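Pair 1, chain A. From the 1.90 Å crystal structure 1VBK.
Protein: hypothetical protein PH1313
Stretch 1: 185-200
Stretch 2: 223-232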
# COMPACT_ATOMS: atom_id res chain seq x y z
N ILE A 185 -4.22 -6.78 14.14
CA ILE A 185 -3.67 -7.29 15.39
C ILE A 185 -4.75 -8.15 16.04
O ILE A 185 -5.75 -7.64 16.53
CB ILE A 185 -3.27 -6.14 16.35
CG1 ILE A 185 -2.32 -5.17 15.64
CG2 ILE A 185 -2.60 -6.71 17.59
CD1 ILE A 185 -1.05 -5.83 15.11
N LEU A 186 -4.53 -9.46 16.02
CA LEU A 186 -5.48 -10.43 16.55
C LEU A 186 -5.07 -10.99 17.91
O LEU A 186 -3.99 -11.55 18.06
CB LEU A 186 -5.62 -11.57 15.54
CG LEU A 186 -6.60 -12.72 15.79
CD1 LEU A 186 -8.02 -12.21 15.84
CD2 LEU A 186 -6.45 -13.75 14.68
N HIS A 187 -5.96 -10.85 18.90
CA HIS A 187 -5.66 -11.34 20.24
C HIS A 187 -6.89 -11.82 21.01
O HIS A 187 -6.76 -12.47 22.04
CB HIS A 187 -4.94 -10.26 21.05
CG HIS A 187 -5.77 -9.04 21.30
ND1 HIS A 187 -6.61 -8.93 22.39
CD2 HIS A 187 -5.92 -7.90 20.59
CE1 HIS A 187 -7.24 -7.77 22.33
NE2 HIS A 187 -6.84 -7.13 21.25
N ASP A 188 -8.08 -11.49 20.52
CA ASP A 188 -9.31 -11.92 21.17
C ASP A 188 -10.50 -11.89 20.21
O ASP A 188 -10.34 -11.59 19.02
CB ASP A 188 -9.59 -11.05 22.41
CG ASP A 188 -9.92 -9.61 22.06
OD1 ASP A 188 -9.67 -9.18 20.92
OD2 ASP A 188 -10.43 -8.90 22.96
N GLU A 189 -11.69 -12.20 20.72
CA GLU A 189 -12.89 -12.22 19.89
C GLU A 189 -13.22 -10.86 19.29
O GLU A 189 -13.64 -10.78 18.13
CB GLU A 189 -14.08 -12.73 20.72
CG GLU A 189 -13.88 -14.13 21.28
CD GLU A 189 -15.08 -14.63 22.07
OE1 GLU A 189 -15.44 -13.98 23.08
OE2 GLU A 189 -15.65 -15.68 21.70
N LEU A 190 -13.04 -9.80 20.07
CA LEU A 190 -13.32 -8.44 19.61
C LEU A 190 -12.42 -8.03 18.45
O LEU A 190 -12.88 -7.43 17.48
CB LEU A 190 -13.14 -7.45 20.76
CG LEU A 190 -14.20 -7.49 21.86
CD1 LEU A 190 -13.81 -6.54 22.98
CD2 LEU A 190 -15.55 -7.11 21.28
N SER A 191 -11.13 -8.33 18.56
CA SER A 191 -10.19 -7.98 17.49
C SER A 191 -10.48 -8.84 16.26
O SER A 191 -10.23 -8.42 15.13
CB SER A 191 -8.74 -8.16 17.96
OG SER A 191 -8.51 -9.46 18.48
N ALA A 192 -11.02 -10.03 16.48
CA ALA A 192 -11.35 -10.93 15.38
C ALA A 192 -12.52 -10.35 14.60
O ALA A 192 -12.54 -10.41 13.37
CB ALA A 192 -11.71 -12.32 15.91
N LEU A 193 -13.49 -9.79 15.32
CA LEU A 193 -14.67 -9.17 14.71
C LEU A 193 -14.24 -7.91 13.96
O LEU A 193 -14.79 -7.59 12.91
CB LEU A 193 -15.70 -8.81 15.79
CG LEU A 193 -16.96 -8.10 15.29
CD1 LEU A 193 -17.69 -8.96 14.27
CD2 LEU A 193 -17.87 -7.80 16.48
N ALA A 194 -13.26 -7.21 14.52
CA ALA A 194 -12.74 -6.00 13.90
C ALA A 194 -12.16 -6.37 12.54
O ALA A 194 -12.38 -5.67 11.55
CB ALA A 194 -11.66 -5.39 14.79
N ILE A 195 -11.42 -7.47 12.50
CA ILE A 195 -10.81 -7.94 11.25
C ILE A 195 -11.88 -8.36 10.26
O ILE A 195 -11.80 -8.05 9.08
CB ILE A 195 -9.85 -9.11 11.53
CG1 ILE A 195 -8.63 -8.59 12.29
CG2 ILE A 195 -9.44 -9.78 10.21
CD1 ILE A 195 -7.66 -9.66 12.75
N PHE A 196 -12.89 -9.07 10.75
CA PHE A 196 -13.98 -9.51 9.90
C PHE A 196 -14.65 -8.31 9.22
O PHE A 196 -14.90 -8.33 8.01
CB PHE A 196 -15.00 -10.31 10.73
CG PHE A 196 -16.21 -10.78 9.95
CD1 PHE A 196 -17.26 -9.91 9.68
CD2 PHE A 196 -16.28 -12.08 9.47
CE1 PHE A 196 -18.37 -10.33 8.94
CE2 PHE A 196 -17.38 -12.52 8.73
CZ PHE A 196 -18.43 -11.64 8.47
N LEU A 197 -14.92 -7.27 10.00
CA LEU A 197 -15.57 -6.07 9.47
C LEU A 197 -14.74 -5.37 8.39
O LEU A 197 -15.29 -4.83 7.43
CB LEU A 197 -15.87 -5.09 10.60
CG LEU A 197 -16.89 -5.58 11.64
CD1 LEU A 197 -16.91 -4.64 12.83
CD2 LEU A 197 -18.27 -5.67 11.00
N MET A 198 -13.42 -5.38 8.54
CA MET A 198 -12.56 -4.73 7.55
C MET A 198 -12.42 -5.56 6.27
O MET A 198 -12.34 -5.01 5.18
CB MET A 198 -11.18 -4.47 8.16
CG MET A 198 -11.19 -3.44 9.28
SD MET A 198 -11.88 -1.86 8.75
CE MET A 198 -10.56 -1.26 7.69
N MET A 199 -12.40 -6.88 6.41
CA MET A 199 -12.33 -7.73 5.22
C MET A 199 -13.59 -7.48 4.39
O MET A 199 -13.55 -7.42 3.16
CB MET A 199 -12.23 -9.20 5.61
CG MET A 199 -10.88 -9.59 6.20
SD MET A 199 -10.70 -11.38 6.39
CE MET A 199 -11.42 -11.61 8.00
N LYS A 200 -14.72 -7.32 5.08
CA LYS A 200 -16.00 -7.07 4.44
C LYS A 200 -15.96 -5.78 3.64
O LYS A 200 -16.71 -5.61 2.67
CB LYS A 200 -17.11 -7.01 5.50
CG LYS A 200 -18.52 -6.75 4.95
CD LYS A 200 -19.55 -6.77 6.09
CE LYS A 200 -20.95 -6.43 5.62
NZ LYS A 200 -21.04 -5.04 5.09
N LEU A 223 -9.24 -18.70 16.62
CA LEU A 223 -10.01 -17.53 16.20
C LEU A 223 -9.75 -17.32 14.71
O LEU A 223 -10.67 -17.05 13.94
CB LEU A 223 -9.58 -16.29 16.97
CG LEU A 223 -9.95 -16.22 18.46
CD1 LEU A 223 -9.38 -14.95 19.07
CD2 LEU A 223 -11.46 -16.24 18.61
N TRP A 224 -8.49 -17.45 14.31
CA TRP A 224 -8.13 -17.27 12.92
C TRP A 224 -8.77 -18.34 12.03
O TRP A 224 -9.16 -18.06 10.90
CB TRP A 224 -6.61 -17.29 12.73
CG TRP A 224 -6.22 -17.14 11.29
CD1 TRP A 224 -5.49 -18.01 10.55
CD2 TRP A 224 -6.67 -16.12 10.40
NE1 TRP A 224 -5.46 -17.61 9.23
CE2 TRP A 224 -6.18 -16.44 9.11
CE3 TRP A 224 -7.45 -14.96 10.55
CZ2 TRP A 224 -6.44 -15.65 7.99
CZ3 TRP A 224 -7.70 -14.18 9.43
CH2 TRP A 224 -7.20 -14.53 8.17
N ASN A 225 -8.88 -19.57 12.54
CA ASN A 225 -9.48 -20.66 11.77
C ASN A 225 -10.91 -20.32 11.36
O ASN A 225 -11.35 -20.70 10.27
CB ASN A 225 -9.48 -21.96 12.57
CG ASN A 225 -8.09 -22.53 12.74
OD1 ASN A 225 -7.34 -22.68 11.78
ND2 ASN A 225 -7.74 -22.87 13.98
N LEU A 226 -11.63 -19.62 12.22
CA LEU A 226 -13.00 -19.22 11.92
C LEU A 226 -13.00 -18.09 10.88
O LEU A 226 -13.80 -18.09 9.96
CB LEU A 226 -13.70 -18.73 13.19
CG LEU A 226 -13.94 -19.76 14.30
CD1 LEU A 226 -14.52 -19.06 15.52
CD2 LEU A 226 -14.88 -20.85 13.80
N LEU A 227 -12.09 -17.13 11.05
CA LEU A 227 -11.97 -16.00 10.13
C LEU A 227 -11.51 -16.44 8.74
O LEU A 227 -11.89 -15.84 7.74
CB LEU A 227 -10.99 -14.97 10.68
CG LEU A 227 -11.44 -14.09 11.85
CD1 LEU A 227 -10.27 -13.27 12.38
CD2 LEU A 227 -12.57 -13.18 11.38
N LYS A 228 -10.69 -17.49 8.69
CA LYS A 228 -10.17 -17.97 7.42
C LYS A 228 -11.27 -18.33 6.43
O LYS A 228 -11.10 -18.17 5.22
CB LYS A 228 -9.25 -19.17 7.64
CG LYS A 228 -8.14 -19.26 6.61
CD LYS A 228 -7.21 -20.44 6.85
CE LYS A 228 -6.01 -20.36 5.93
NZ LYS A 228 -6.39 -20.10 4.52
N ARG A 229 -12.41 -18.81 6.94
CA ARG A 229 -13.53 -19.21 6.10
C ARG A 229 -14.21 -18.03 5.41
O ARG A 229 -15.20 -18.21 4.70
CB ARG A 229 -14.57 -19.96 6.94
CG ARG A 229 -14.04 -21.19 7.64
CD ARG A 229 -15.10 -21.83 8.52
NE ARG A 229 -16.25 -22.31 7.76
CZ ARG A 229 -17.45 -21.74 7.76
NH1 ARG A 229 -17.68 -20.66 8.49
NH2 ARG A 229 -18.44 -22.26 7.05
N TYR A 230 -13.68 -16.84 5.64
CA TYR A 230 -14.22 -15.61 5.06
C TYR A 230 -13.09 -14.78 4.45
O TYR A 230 -13.27 -13.60 4.16
CB TYR A 230 -14.88 -14.77 6.16
CG TYR A 230 -16.19 -15.32 6.68
CD1 TYR A 230 -17.39 -15.05 6.02
CD2 TYR A 230 -16.23 -16.11 7.82
CE1 TYR A 230 -18.60 -15.55 6.50
CE2 TYR A 230 -17.44 -16.62 8.30
CZ TYR A 230 -18.62 -16.33 7.64
OH TYR A 230 -19.81 -16.83 8.10
N SER A 231 -11.93 -15.40 4.25
CA SER A 231 -10.77 -14.66 3.74
C SER A 231 -10.25 -15.06 2.36
O SER A 231 -9.12 -14.73 2.02
CB SER A 231 -9.63 -14.76 4.74
OG SER A 231 -9.11 -16.08 4.77
N TYR A 232 -11.07 -15.75 1.57
CA TYR A 232 -10.63 -16.17 0.25
C TYR A 232 -10.12 -14.97 -0.56
O TYR A 232 -10.79 -13.95 -0.67
CB TYR A 232 -11.79 -16.85 -0.48
CG TYR A 232 -12.46 -17.91 0.36
CD1 TYR A 232 -13.72 -17.68 0.91
CD2 TYR A 232 -11.83 -19.12 0.64
CE1 TYR A 232 -14.34 -18.63 1.71
CE2 TYR A 232 -12.44 -20.08 1.45
CZ TYR A 232 -13.69 -19.83 1.98
OH TYR A 232 -14.31 -20.77 2.77

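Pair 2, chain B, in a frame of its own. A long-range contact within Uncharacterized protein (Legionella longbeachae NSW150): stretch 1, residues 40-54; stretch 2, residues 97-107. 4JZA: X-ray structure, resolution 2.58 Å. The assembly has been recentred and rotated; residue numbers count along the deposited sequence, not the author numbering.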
# COMPACT_ATOMS: atom_id res chain seq x y z
N ASP B 40 -12.94 -10.01 -17.58
CA ASP B 40 -14.08 -10.23 -16.70
C ASP B 40 -14.04 -9.24 -15.52
O ASP B 40 -13.42 -9.49 -14.48
CB ASP B 40 -14.07 -11.67 -16.19
CG ASP B 40 -15.28 -12.00 -15.37
OD1 ASP B 40 -16.07 -11.08 -15.05
OD2 ASP B 40 -15.44 -13.20 -15.06
N TYR B 41 -14.71 -8.10 -15.67
CA TYR B 41 -14.59 -7.08 -14.64
C TYR B 41 -15.40 -7.46 -13.37
O TYR B 41 -15.04 -7.06 -12.28
CB TYR B 41 -14.83 -5.67 -15.21
CG TYR B 41 -13.58 -5.13 -15.94
CD1 TYR B 41 -12.35 -4.93 -15.24
CD2 TYR B 41 -13.58 -4.87 -17.33
CE1 TYR B 41 -11.20 -4.47 -15.89
CE2 TYR B 41 -12.43 -4.42 -17.98
CZ TYR B 41 -11.25 -4.21 -17.26
OH TYR B 41 -10.12 -3.76 -17.89
N HIS B 42 -16.45 -8.26 -13.51
CA HIS B 42 -17.09 -8.81 -12.33
C HIS B 42 -16.15 -9.63 -11.45
O HIS B 42 -16.22 -9.56 -10.22
CB HIS B 42 -18.35 -9.63 -12.64
CG HIS B 42 -19.06 -10.08 -11.40
ND1 HIS B 42 -18.77 -11.28 -10.76
CD2 HIS B 42 -19.95 -9.43 -10.61
CE1 HIS B 42 -19.49 -11.37 -9.66
NE2 HIS B 42 -20.20 -10.25 -9.53
N ARG B 43 -15.24 -10.37 -12.05
CA ARG B 43 -14.23 -11.10 -11.28
C ARG B 43 -13.34 -10.12 -10.49
O ARG B 43 -13.16 -10.30 -9.30
CB ARG B 43 -13.35 -12.01 -12.18
CG ARG B 43 -12.46 -12.97 -11.35
CD ARG B 43 -11.59 -13.91 -12.18
NE ARG B 43 -10.27 -13.33 -12.43
CZ ARG B 43 -9.13 -13.77 -11.92
NH1 ARG B 43 -9.09 -14.81 -11.10
NH2 ARG B 43 -8.01 -13.16 -12.22
N SER B 44 -12.83 -9.09 -11.13
CA SER B 44 -11.94 -8.14 -10.46
C SER B 44 -12.65 -7.43 -9.30
O SER B 44 -12.06 -7.14 -8.26
CB SER B 44 -11.30 -7.16 -11.46
OG SER B 44 -10.38 -7.88 -12.32
N PHE B 45 -13.94 -7.24 -9.48
CA PHE B 45 -14.77 -6.61 -8.46
C PHE B 45 -14.93 -7.50 -7.21
O PHE B 45 -14.70 -7.07 -6.08
CB PHE B 45 -16.13 -6.25 -9.07
CG PHE B 45 -17.15 -5.91 -8.07
CD1 PHE B 45 -17.20 -4.66 -7.53
CD2 PHE B 45 -18.04 -6.87 -7.66
CE1 PHE B 45 -18.12 -4.37 -6.58
CE2 PHE B 45 -18.97 -6.58 -6.71
CZ PHE B 45 -19.00 -5.33 -6.18
N ALA B 46 -15.31 -8.73 -7.40
CA ALA B 46 -15.38 -9.64 -6.28
C ALA B 46 -14.01 -9.82 -5.60
O ALA B 46 -13.92 -9.98 -4.40
CB ALA B 46 -15.90 -10.99 -6.74
N ARG B 47 -12.92 -9.82 -6.37
CA ARG B 47 -11.61 -10.05 -5.76
C ARG B 47 -11.29 -8.90 -4.88
O ARG B 47 -10.79 -9.12 -3.78
CB ARG B 47 -10.45 -10.30 -6.76
CG ARG B 47 -10.54 -11.59 -7.53
CD ARG B 47 -9.37 -11.74 -8.52
NE ARG B 47 -8.42 -12.60 -7.85
CZ ARG B 47 -7.11 -12.39 -7.70
NH1 ARG B 47 -6.45 -11.36 -8.24
NH2 ARG B 47 -6.42 -13.26 -6.99
N ARG B 48 -11.61 -7.69 -5.31
CA ARG B 48 -11.24 -6.49 -4.54
C ARG B 48 -12.09 -6.37 -3.29
O ARG B 48 -11.57 -6.06 -2.23
CB ARG B 48 -11.38 -5.21 -5.35
CG ARG B 48 -10.56 -4.05 -4.83
CD ARG B 48 -9.24 -3.95 -5.55
NE ARG B 48 -8.32 -3.12 -4.83
CZ ARG B 48 -7.65 -3.52 -3.77
NH1 ARG B 48 -7.77 -4.76 -3.35
NH2 ARG B 48 -6.85 -2.68 -3.12
N VAL B 49 -13.38 -6.60 -3.43
CA VAL B 49 -14.23 -6.64 -2.27
C VAL B 49 -13.68 -7.63 -1.26
O VAL B 49 -13.47 -7.29 -0.09
CB VAL B 49 -15.70 -6.99 -2.60
CG1 VAL B 49 -16.49 -7.24 -1.33
CG2 VAL B 49 -16.36 -5.86 -3.36
N ASP B 50 -13.43 -8.85 -1.72
CA ASP B 50 -13.02 -9.94 -0.83
C ASP B 50 -11.71 -9.60 -0.17
O ASP B 50 -11.54 -9.77 1.02
CB ASP B 50 -12.95 -11.26 -1.63
CG ASP B 50 -12.46 -12.46 -0.79
OD1 ASP B 50 -13.11 -12.90 0.19
OD2 ASP B 50 -11.42 -13.02 -1.16
N SER B 51 -10.78 -9.06 -0.91
CA SER B 51 -9.47 -8.76 -0.31
C SER B 51 -9.53 -7.69 0.77
O SER B 51 -8.79 -7.76 1.73
CB SER B 51 -8.47 -8.33 -1.40
OG SER B 51 -7.16 -8.36 -0.92
N LEU B 52 -10.38 -6.69 0.58
CA LEU B 52 -10.50 -5.61 1.54
C LEU B 52 -11.25 -6.05 2.79
O LEU B 52 -10.99 -5.57 3.92
CB LEU B 52 -11.17 -4.38 0.90
CG LEU B 52 -10.35 -3.68 -0.17
CD1 LEU B 52 -11.15 -2.55 -0.77
CD2 LEU B 52 -9.03 -3.13 0.34
N HIS B 53 -12.20 -6.94 2.57
CA HIS B 53 -12.91 -7.60 3.65
C HIS B 53 -11.83 -8.31 4.46
O HIS B 53 -11.64 -7.97 5.62
CB HIS B 53 -13.98 -8.55 3.06
CG HIS B 53 -14.70 -9.36 4.05
ND1 HIS B 53 -14.29 -10.61 4.42
CD2 HIS B 53 -15.80 -9.09 4.78
CE1 HIS B 53 -15.11 -11.10 5.33
NE2 HIS B 53 -16.06 -10.21 5.54
N LYS B 54 -11.07 -9.22 3.85
CA LYS B 54 -9.96 -9.82 4.61
C LYS B 54 -9.01 -8.77 5.20
O LYS B 54 -8.46 -8.98 6.25
CB LYS B 54 -9.14 -10.77 3.76
CG LYS B 54 -9.75 -12.15 3.63
CD LYS B 54 -9.23 -12.85 2.38
CE LYS B 54 -10.04 -14.11 2.13
NZ LYS B 54 -10.11 -14.41 0.69
N ASP B 97 -20.90 0.47 -13.05
CA ASP B 97 -21.83 0.16 -11.96
C ASP B 97 -21.04 -0.51 -10.88
O ASP B 97 -21.19 -0.20 -9.73
CB ASP B 97 -22.96 -0.83 -12.39
CG ASP B 97 -23.73 -0.39 -13.66
OD1 ASP B 97 -24.29 0.71 -13.69
OD2 ASP B 97 -23.77 -1.15 -14.65
N LEU B 98 -20.19 -1.46 -11.27
CA LEU B 98 -19.37 -2.20 -10.33
C LEU B 98 -18.32 -1.30 -9.65
O LEU B 98 -17.96 -1.54 -8.49
CB LEU B 98 -18.69 -3.37 -11.02
CG LEU B 98 -19.51 -4.45 -11.75
CD1 LEU B 98 -18.58 -5.43 -12.43
CD2 LEU B 98 -20.44 -5.22 -10.84
N HIS B 99 -17.83 -0.28 -10.33
CA HIS B 99 -16.86 0.58 -9.67
C HIS B 99 -17.58 1.36 -8.59
O HIS B 99 -17.00 1.68 -7.54
CB HIS B 99 -16.07 1.50 -10.62
CG HIS B 99 -14.79 1.97 -10.00
ND1 HIS B 99 -14.73 3.07 -9.16
CD2 HIS B 99 -13.56 1.41 -9.97
CE1 HIS B 99 -13.51 3.18 -8.66
NE2 HIS B 99 -12.78 2.19 -9.14
N LYS B 100 -18.86 1.61 -8.79
CA LYS B 100 -19.59 2.42 -7.85
C LYS B 100 -19.88 1.58 -6.63
O LYS B 100 -19.56 1.99 -5.53
CB LYS B 100 -20.85 3.02 -8.45
CG LYS B 100 -21.42 4.14 -7.59
CD LYS B 100 -22.47 4.98 -8.29
CE LYS B 100 -22.82 6.22 -7.47
NZ LYS B 100 -23.59 7.23 -8.26
N GLU B 101 -20.42 0.39 -6.81
CA GLU B 101 -20.52 -0.56 -5.70
C GLU B 101 -19.20 -0.74 -4.91
O GLU B 101 -19.18 -0.74 -3.68
CB GLU B 101 -21.01 -1.92 -6.22
CG GLU B 101 -22.48 -1.94 -6.60
CD GLU B 101 -23.34 -1.33 -5.49
OE1 GLU B 101 -23.20 -1.74 -4.30
OE2 GLU B 101 -24.12 -0.41 -5.83
N LEU B 102 -18.08 -0.89 -5.60
CA LEU B 102 -16.82 -0.94 -4.90
C LEU B 102 -16.60 0.31 -4.11
O LEU B 102 -16.13 0.20 -2.99
CB LEU B 102 -15.64 -1.14 -5.84
CG LEU B 102 -14.21 -1.00 -5.26
CD1 LEU B 102 -13.98 -1.99 -4.13
CD2 LEU B 102 -13.16 -1.24 -6.33
N GLU B 103 -16.84 1.49 -4.68
CA GLU B 103 -16.59 2.75 -3.94
C GLU B 103 -17.47 2.77 -2.68
O GLU B 103 -17.02 3.15 -1.59
CB GLU B 103 -16.85 3.97 -4.79
CG GLU B 103 -15.83 4.29 -5.90
CD GLU B 103 -16.31 5.34 -6.95
OE1 GLU B 103 -17.23 6.10 -6.66
OE2 GLU B 103 -15.77 5.45 -8.07
N ARG B 104 -18.71 2.29 -2.81
CA ARG B 104 -19.64 2.31 -1.71
C ARG B 104 -19.21 1.39 -0.59
O ARG B 104 -19.31 1.76 0.56
CB ARG B 104 -21.02 1.85 -2.17
CG ARG B 104 -21.89 2.91 -2.84
CD ARG B 104 -23.34 2.44 -3.00
NE ARG B 104 -24.16 3.45 -3.70
CZ ARG B 104 -24.62 3.34 -4.95
NH1 ARG B 104 -24.36 2.26 -5.68
NH2 ARG B 104 -25.35 4.33 -5.47
N PHE B 105 -18.80 0.18 -0.94
CA PHE B 105 -18.39 -0.83 0.04
C PHE B 105 -17.13 -0.38 0.76
O PHE B 105 -17.01 -0.51 1.99
CB PHE B 105 -18.20 -2.20 -0.65
CG PHE B 105 -17.49 -3.21 0.19
CD1 PHE B 105 -18.18 -4.02 1.05
CD2 PHE B 105 -16.09 -3.34 0.12
CE1 PHE B 105 -17.51 -4.94 1.84
CE2 PHE B 105 -15.41 -4.24 0.91
CZ PHE B 105 -16.12 -5.03 1.79
N THR B 106 -16.22 0.21 0.02
CA THR B 106 -14.97 0.61 0.60
C THR B 106 -15.22 1.76 1.62
O THR B 106 -14.73 1.74 2.75
CB THR B 106 -13.95 0.98 -0.53
OG1 THR B 106 -13.85 -0.10 -1.49
CG2 THR B 106 -12.59 1.23 0.06
N ALA B 107 -16.00 2.75 1.22
CA ALA B 107 -16.34 3.89 2.10
C ALA B 107 -16.99 3.44 3.39
O ALA B 107 -16.72 4.00 4.43
CB ALA B 107 -17.28 4.85 1.41

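The sharpest difference lies at one matched position about one turn into the first helix, where pair 1 has Ala A192 and pair 2 has Phe B45. In pair 1 the small methyl leaves room for a leucine from the second helix: Leu A227 sits as a knob among Ala A192, Ile A195, Phe A196 and Met A199, its CD1 3.9 Å from Ala A192 CB and its CD2 3.4 Å from Ala A192 O. In pair 2 the filling comes from the first helix instead. The ring of Phe B45 reaches across to the other backbone, with CD1 3.4 Å from Leu B98 O and CE1 3.6 Å from Leu B102 N, and Leu B98 CD2 lies over one of its faces.

The backbones nevertheless agree to 0.6 Å over 14 central residues. Each pair sets two helices side by side, running nearly the same way: the axes approach to 10.4 Å at 20° in pair 1 and to 10.2 Å at 4° in pair 2. Neither has a hydrogen bond between its stretches, so packing of largely apolar side chains dominates both contacts, burying 550 and 512 Å².

Leu A227 matches Leu B102, but the rotamers differ. Leu A227 points toward its partner with chi1 m, whereas Leu B102 points sideways with chi1 t. Leucine suits both settings because its branched, flexible end can be fitted to different cavities. Leu A223 and Leu B98 also match, and both point toward the first helix near its start; Leu A223 CD1 lies 3.5 Å from Asp A188 C, and Leu B98 CD1 3.7 Å from His B42 CA.

One turn on, the aromatic partner is kept but its neighbour changes. Phe A196 directs its edge at the face of Tyr A230, with centroids 5.1 Å apart and planes at 73°. At the matching positions, Val B49 CG1 stands 3.9 Å from the centroid of the Phe B105 ring, only 13° off its normal, in a CH-pi contact. A ring edge or a methyl can thus cover an aromatic face at matching backbone positions, although chi1 is m in Tyr A230 and t in Phe B105.

Farther along, Met A199 matches Leu B52. The long, flexible methionine brings CE to 3.9 Å from Leu A227 CD2 and SD to 3.9 Å from Ser A231 CB; the shorter leucine places CD1 3.7 Å from Thr B106 OG1. Ser A231 and Thr B106 match as well, and each hydroxyl donates to a backbone carbonyl of its own stretch.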